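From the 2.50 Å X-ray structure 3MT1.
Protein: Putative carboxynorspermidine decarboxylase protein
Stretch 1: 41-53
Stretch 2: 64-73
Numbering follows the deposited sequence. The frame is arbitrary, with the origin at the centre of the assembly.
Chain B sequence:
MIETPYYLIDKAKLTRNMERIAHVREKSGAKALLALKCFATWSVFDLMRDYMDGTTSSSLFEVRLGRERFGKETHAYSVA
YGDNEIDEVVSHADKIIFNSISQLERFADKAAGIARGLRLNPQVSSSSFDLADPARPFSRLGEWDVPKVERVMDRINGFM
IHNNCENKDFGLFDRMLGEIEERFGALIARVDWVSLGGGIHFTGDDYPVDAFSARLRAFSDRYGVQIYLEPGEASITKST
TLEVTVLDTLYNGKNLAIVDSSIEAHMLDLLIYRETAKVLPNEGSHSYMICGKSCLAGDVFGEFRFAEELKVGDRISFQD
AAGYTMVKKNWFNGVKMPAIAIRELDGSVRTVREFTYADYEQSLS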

# COMPACT_ATOMS: atom_id res chain seq x y z
N THR B 41 14.18 8.10 0.47
CA THR B 41 15.19 7.14 0.08
C THR B 41 16.55 7.71 0.50
O THR B 41 17.27 8.33 -0.31
N TRP B 42 16.87 7.45 1.76
CA TRP B 42 17.94 8.17 2.43
C TRP B 42 19.36 7.98 1.85
O TRP B 42 20.18 8.87 1.99
N SER B 43 19.62 6.88 1.14
CA SER B 43 20.95 6.69 0.57
C SER B 43 21.38 7.77 -0.44
O SER B 43 22.58 7.79 -0.84
N VAL B 44 20.44 8.62 -0.87
CA VAL B 44 20.77 9.73 -1.74
C VAL B 44 20.71 11.08 -1.02
O VAL B 44 20.90 12.12 -1.64
N PHE B 45 20.47 11.07 0.28
CA PHE B 45 20.49 12.32 1.03
C PHE B 45 21.83 13.07 0.97
O PHE B 45 21.87 14.30 0.94
N ASP B 46 22.93 12.33 0.95
CA ASP B 46 24.26 12.93 0.84
C ASP B 46 24.36 13.75 -0.40
O ASP B 46 24.94 14.84 -0.38
N LEU B 47 23.76 13.27 -1.49
CA LEU B 47 23.73 14.07 -2.69
C LEU B 47 22.82 15.30 -2.57
O LEU B 47 23.22 16.38 -2.98
N MSE B 48 21.64 15.18 -1.96
CA MSE B 48 20.70 16.30 -1.89
C MSE B 48 21.05 17.37 -0.83
O MSE B 48 20.69 18.54 -0.99
N ARG B 49 21.71 16.95 0.24
CA ARG B 49 22.04 17.81 1.38
C ARG B 49 22.60 19.19 0.99
O ARG B 49 22.12 20.23 1.47
N ASP B 50 23.61 19.21 0.12
CA ASP B 50 24.29 20.47 -0.15
C ASP B 50 23.48 21.46 -0.98
O ASP B 50 23.92 22.59 -1.18
N TYR B 51 22.29 21.05 -1.43
CA TYR B 51 21.46 21.90 -2.26
C TYR B 51 20.19 22.32 -1.56
O TYR B 51 19.45 23.17 -2.08
N MSE B 52 19.94 21.73 -0.41
CA MSE B 52 18.73 22.00 0.34
C MSE B 52 18.99 22.40 1.78
O MSE B 52 20.15 22.45 2.21
N ASP B 53 17.93 22.69 2.52
CA ASP B 53 18.08 23.28 3.87
C ASP B 53 17.60 22.36 5.00
O ASP B 53 17.68 22.76 6.17
N ARG B 64 12.68 11.66 12.89
CA ARG B 64 13.94 10.98 13.22
C ARG B 64 14.80 10.70 11.96
O ARG B 64 16.05 10.94 11.96
N LEU B 65 14.16 10.23 10.89
CA LEU B 65 14.92 9.93 9.70
C LEU B 65 15.60 11.20 9.20
O LEU B 65 16.75 11.12 8.81
N GLY B 66 14.90 12.34 9.21
CA GLY B 66 15.42 13.59 8.66
C GLY B 66 16.57 14.10 9.52
O GLY B 66 17.59 14.52 8.99
N ARG B 67 16.40 14.05 10.85
CA ARG B 67 17.46 14.43 11.77
C ARG B 67 18.67 13.52 11.62
O ARG B 67 19.77 14.03 11.40
N GLU B 68 18.48 12.21 11.71
CA GLU B 68 19.62 11.28 11.70
C GLU B 68 20.34 11.11 10.37
O GLU B 68 21.52 10.88 10.37
N ARG B 69 19.65 11.22 9.25
CA ARG B 69 20.31 10.90 7.98
C ARG B 69 20.34 12.10 7.06
O ARG B 69 21.02 12.08 6.06
N PHE B 70 19.55 13.12 7.33
CA PHE B 70 19.59 14.25 6.44
C PHE B 70 20.32 15.41 7.06
O PHE B 70 21.13 16.04 6.41
N GLY B 71 20.04 15.68 8.34
CA GLY B 71 20.68 16.77 9.07
C GLY B 71 20.11 18.12 8.70
O GLY B 71 19.05 18.19 8.07
N LYS B 72 20.83 19.18 9.07
CA LYS B 72 20.43 20.57 8.81
C LYS B 72 19.11 20.89 9.55
O LYS B 72 18.93 20.42 10.67
N GLU B 73 18.20 21.66 8.97
CA GLU B 73 16.96 22.00 9.66
C GLU B 73 15.90 20.89 9.52
O GLU B 73 15.63 20.40 8.40

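The two stretches meet along a mixed apolar and polar contact that buries 773 Å² in all. The axes of helix 45-49 and helix 64-70 cross at 82° and come no closer than 10.8 Å, and side chains fill the space between them.

Trp42 and Phe45 point toward the second stretch; Leu65 and Arg69 point back. Trp42 has chi1 p, and its CD1 lies 3.6 Å from Leu65 CD1. Arg69, m at chi1 and chi2 and t at chi3, lays its guanidinium flat on the Trp42 ring. The planes differ by 18°. Arg69 CZ sits 4.1 Å from the centroid of the Trp42 six-membered ring, a cation-pi contact over the face. The stack leaves the polar edges of both groups free: Trp42 NE1, Arg69 NE and Arg69 NH2 all find hydrogen bonds elsewhere in the structure.

Phe45 is m at chi1. Phe70 is t and leaves its backbone sideways, yet it is the residue most covered by the other stretch. It turns its edge to the face of Phe45, with ring centroids 5.0 Å apart, planes at 61°, and Phe45 CG 3.5 Å from Phe70 CD2. Leu65 CG and Arg69 O lie at the Phe45 edge. Selenomethionines Met48 and Met52, both m at chi1, add to the Phe70 pocket through their CB atoms: Met48 CB is 4.3 Å from Phe70 CE2, and Met52 CB is 4.3 Å from Phe70 CZ.

Lys72 supplies the main polar link. It is m at chi1, then t to its end, and this extended chain carries the ammonium to the turn 49-52. Lys72 NZ donates to Arg49 O at 3.0 Å and to Met52 O at 2.8 Å. Next to it, Glu73 N donates to Asp53 O at 3.1 Å, joining the backbones. The CA-to-CB bond of Asp53 points away, and both carboxylate oxygens are satisfied elsewhere in the structure.

Arg49 leaves sideways, but its end comes nearer. Lys72 CG lies over one face of its guanidinium, and Arg49 CD approaches Phe70 O at 3.3 Å. Gly71 has positive phi, and a CB there would clash with Arg49 NH1.

Within the second stretch, Arg67 NH1 donates to Lys72 O at 2.7 Å, which satisfies that carbonyl while Lys72 NZ serves the first stretch.

One water bridges the stretches. It donates to Asp46 OD1, with its O 2.7 Å from that atom, and weakly to Arg69 O, with its O 3.5 Å away.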

# COMPACT_ATOMS: atom_id res chain seq x y z
CB THR B 41 15.13 6.90 -1.39
OG1 THR B 41 13.86 6.32 -1.67
CG2 THR B 41 16.20 5.94 -1.85
CB TRP B 42 17.93 7.94 3.94
CG TRP B 42 17.92 6.51 4.40
CD1 TRP B 42 16.81 5.73 4.66
CD2 TRP B 42 19.04 5.71 4.71
NE1 TRP B 42 17.19 4.50 5.06
CE2 TRP B 42 18.56 4.46 5.13
CE3 TRP B 42 20.42 5.94 4.69
CZ2 TRP B 42 19.41 3.41 5.50
CZ3 TRP B 42 21.28 4.90 5.08
CH2 TRP B 42 20.77 3.65 5.46
CB SER B 43 21.06 5.33 -0.11
OG SER B 43 20.09 5.24 -1.14
CB VAL B 44 19.93 9.75 -3.10
CG1 VAL B 44 20.11 8.44 -3.89
CG2 VAL B 44 18.45 10.08 -2.87
CB PHE B 45 20.10 12.10 2.48
CG PHE B 45 18.64 11.79 2.68
CD1 PHE B 45 17.74 11.86 1.63
CD2 PHE B 45 18.18 11.45 3.93
CE1 PHE B 45 16.42 11.57 1.84
CE2 PHE B 45 16.82 11.17 4.13
CZ PHE B 45 15.97 11.23 3.09
CB ASP B 46 25.37 11.87 0.91
CG ASP B 46 25.64 11.41 2.36
OD1 ASP B 46 25.38 12.23 3.28
OD2 ASP B 46 26.10 10.25 2.60
CB LEU B 47 23.46 13.23 -3.95
CG LEU B 47 23.00 13.97 -5.21
CD1 LEU B 47 24.16 14.69 -5.94
CD2 LEU B 47 22.30 13.01 -6.15
CB MSE B 48 19.28 15.78 -1.63
CG MSE B 48 18.82 14.82 -2.67
SE MSE B 48 17.22 13.85 -2.20
CE MSE B 48 15.94 15.20 -2.62
CB ARG B 49 23.05 17.08 2.30
CG ARG B 49 22.86 17.34 3.77
CD ARG B 49 23.90 16.72 4.69
NE ARG B 49 24.50 17.77 5.53
CZ ARG B 49 24.72 17.69 6.86
NH1 ARG B 49 24.35 16.61 7.56
NH2 ARG B 49 25.29 18.72 7.50
CB ASP B 50 25.65 20.22 -0.80
CG ASP B 50 26.58 19.41 0.10
OD1 ASP B 50 26.63 19.68 1.33
OD2 ASP B 50 27.26 18.51 -0.43
CB TYR B 51 21.10 21.22 -3.59
CG TYR B 51 22.26 20.77 -4.49
CD1 TYR B 51 22.73 21.60 -5.52
CD2 TYR B 51 22.85 19.51 -4.32
CE1 TYR B 51 23.76 21.17 -6.38
CE2 TYR B 51 23.89 19.07 -5.15
CZ TYR B 51 24.34 19.91 -6.19
OH TYR B 51 25.37 19.49 -7.03
CB MSE B 52 17.78 20.82 0.26
CG MSE B 52 17.42 20.47 -1.18
SE MSE B 52 16.10 19.03 -1.27
CE MSE B 52 14.54 20.08 -1.14
CB ASP B 53 17.38 24.64 3.95
CG ASP B 53 18.00 25.68 3.03
OD1 ASP B 53 19.05 26.26 3.42
OD2 ASP B 53 17.46 25.92 1.92
CB ARG B 64 13.67 9.69 13.99
CG ARG B 64 14.89 8.87 14.29
CD ARG B 64 14.57 7.91 15.42
NE ARG B 64 15.68 7.01 15.71
CZ ARG B 64 15.60 5.97 16.53
NH1 ARG B 64 14.45 5.68 17.12
NH2 ARG B 64 16.65 5.20 16.73
CB LEU B 65 14.05 9.31 8.59
CG LEU B 65 14.74 9.05 7.26
CD1 LEU B 65 15.69 7.87 7.33
CD2 LEU B 65 13.75 8.80 6.22
CB ARG B 67 16.99 14.51 13.23
CG ARG B 67 18.13 14.70 14.29
CD ARG B 67 19.00 15.97 14.12
NE ARG B 67 18.23 17.20 14.37
CZ ARG B 67 18.18 18.26 13.56
NH1 ARG B 67 18.86 18.30 12.41
NH2 ARG B 67 17.42 19.31 13.89
CB GLU B 68 19.24 9.91 12.26
CG GLU B 68 18.87 10.02 13.75
CD GLU B 68 18.53 8.70 14.42
OE1 GLU B 68 18.62 7.64 13.76
OE2 GLU B 68 18.15 8.73 15.61
CB ARG B 69 19.56 9.79 7.20
CG ARG B 69 19.44 8.45 7.83
CD ARG B 69 20.75 7.82 8.07
NE ARG B 69 20.57 6.53 8.68
CZ ARG B 69 21.53 5.62 8.79
NH1 ARG B 69 22.76 5.87 8.32
NH2 ARG B 69 21.25 4.44 9.36
CB PHE B 70 18.20 14.66 5.95
CG PHE B 70 18.23 15.58 4.75
CD1 PHE B 70 18.66 16.90 4.86
CD2 PHE B 70 17.84 15.11 3.51
CE1 PHE B 70 18.71 17.71 3.75
CE2 PHE B 70 17.84 15.94 2.39
CZ PHE B 70 18.27 17.23 2.50
CB LYS B 72 20.35 20.88 7.30
CG LYS B 72 21.71 20.82 6.52
CD LYS B 72 21.59 21.58 5.17
CE LYS B 72 22.93 21.82 4.48
NZ LYS B 72 22.77 22.60 3.19
CB GLU B 73 16.39 23.32 9.10
CG GLU B 73 16.20 24.39 10.18
CD GLU B 73 15.50 25.64 9.70
OE1 GLU B 73 16.19 26.51 9.09
OE2 GLU B 73 14.28 25.76 9.98
O HOH W 1 23.35 13.82 4.14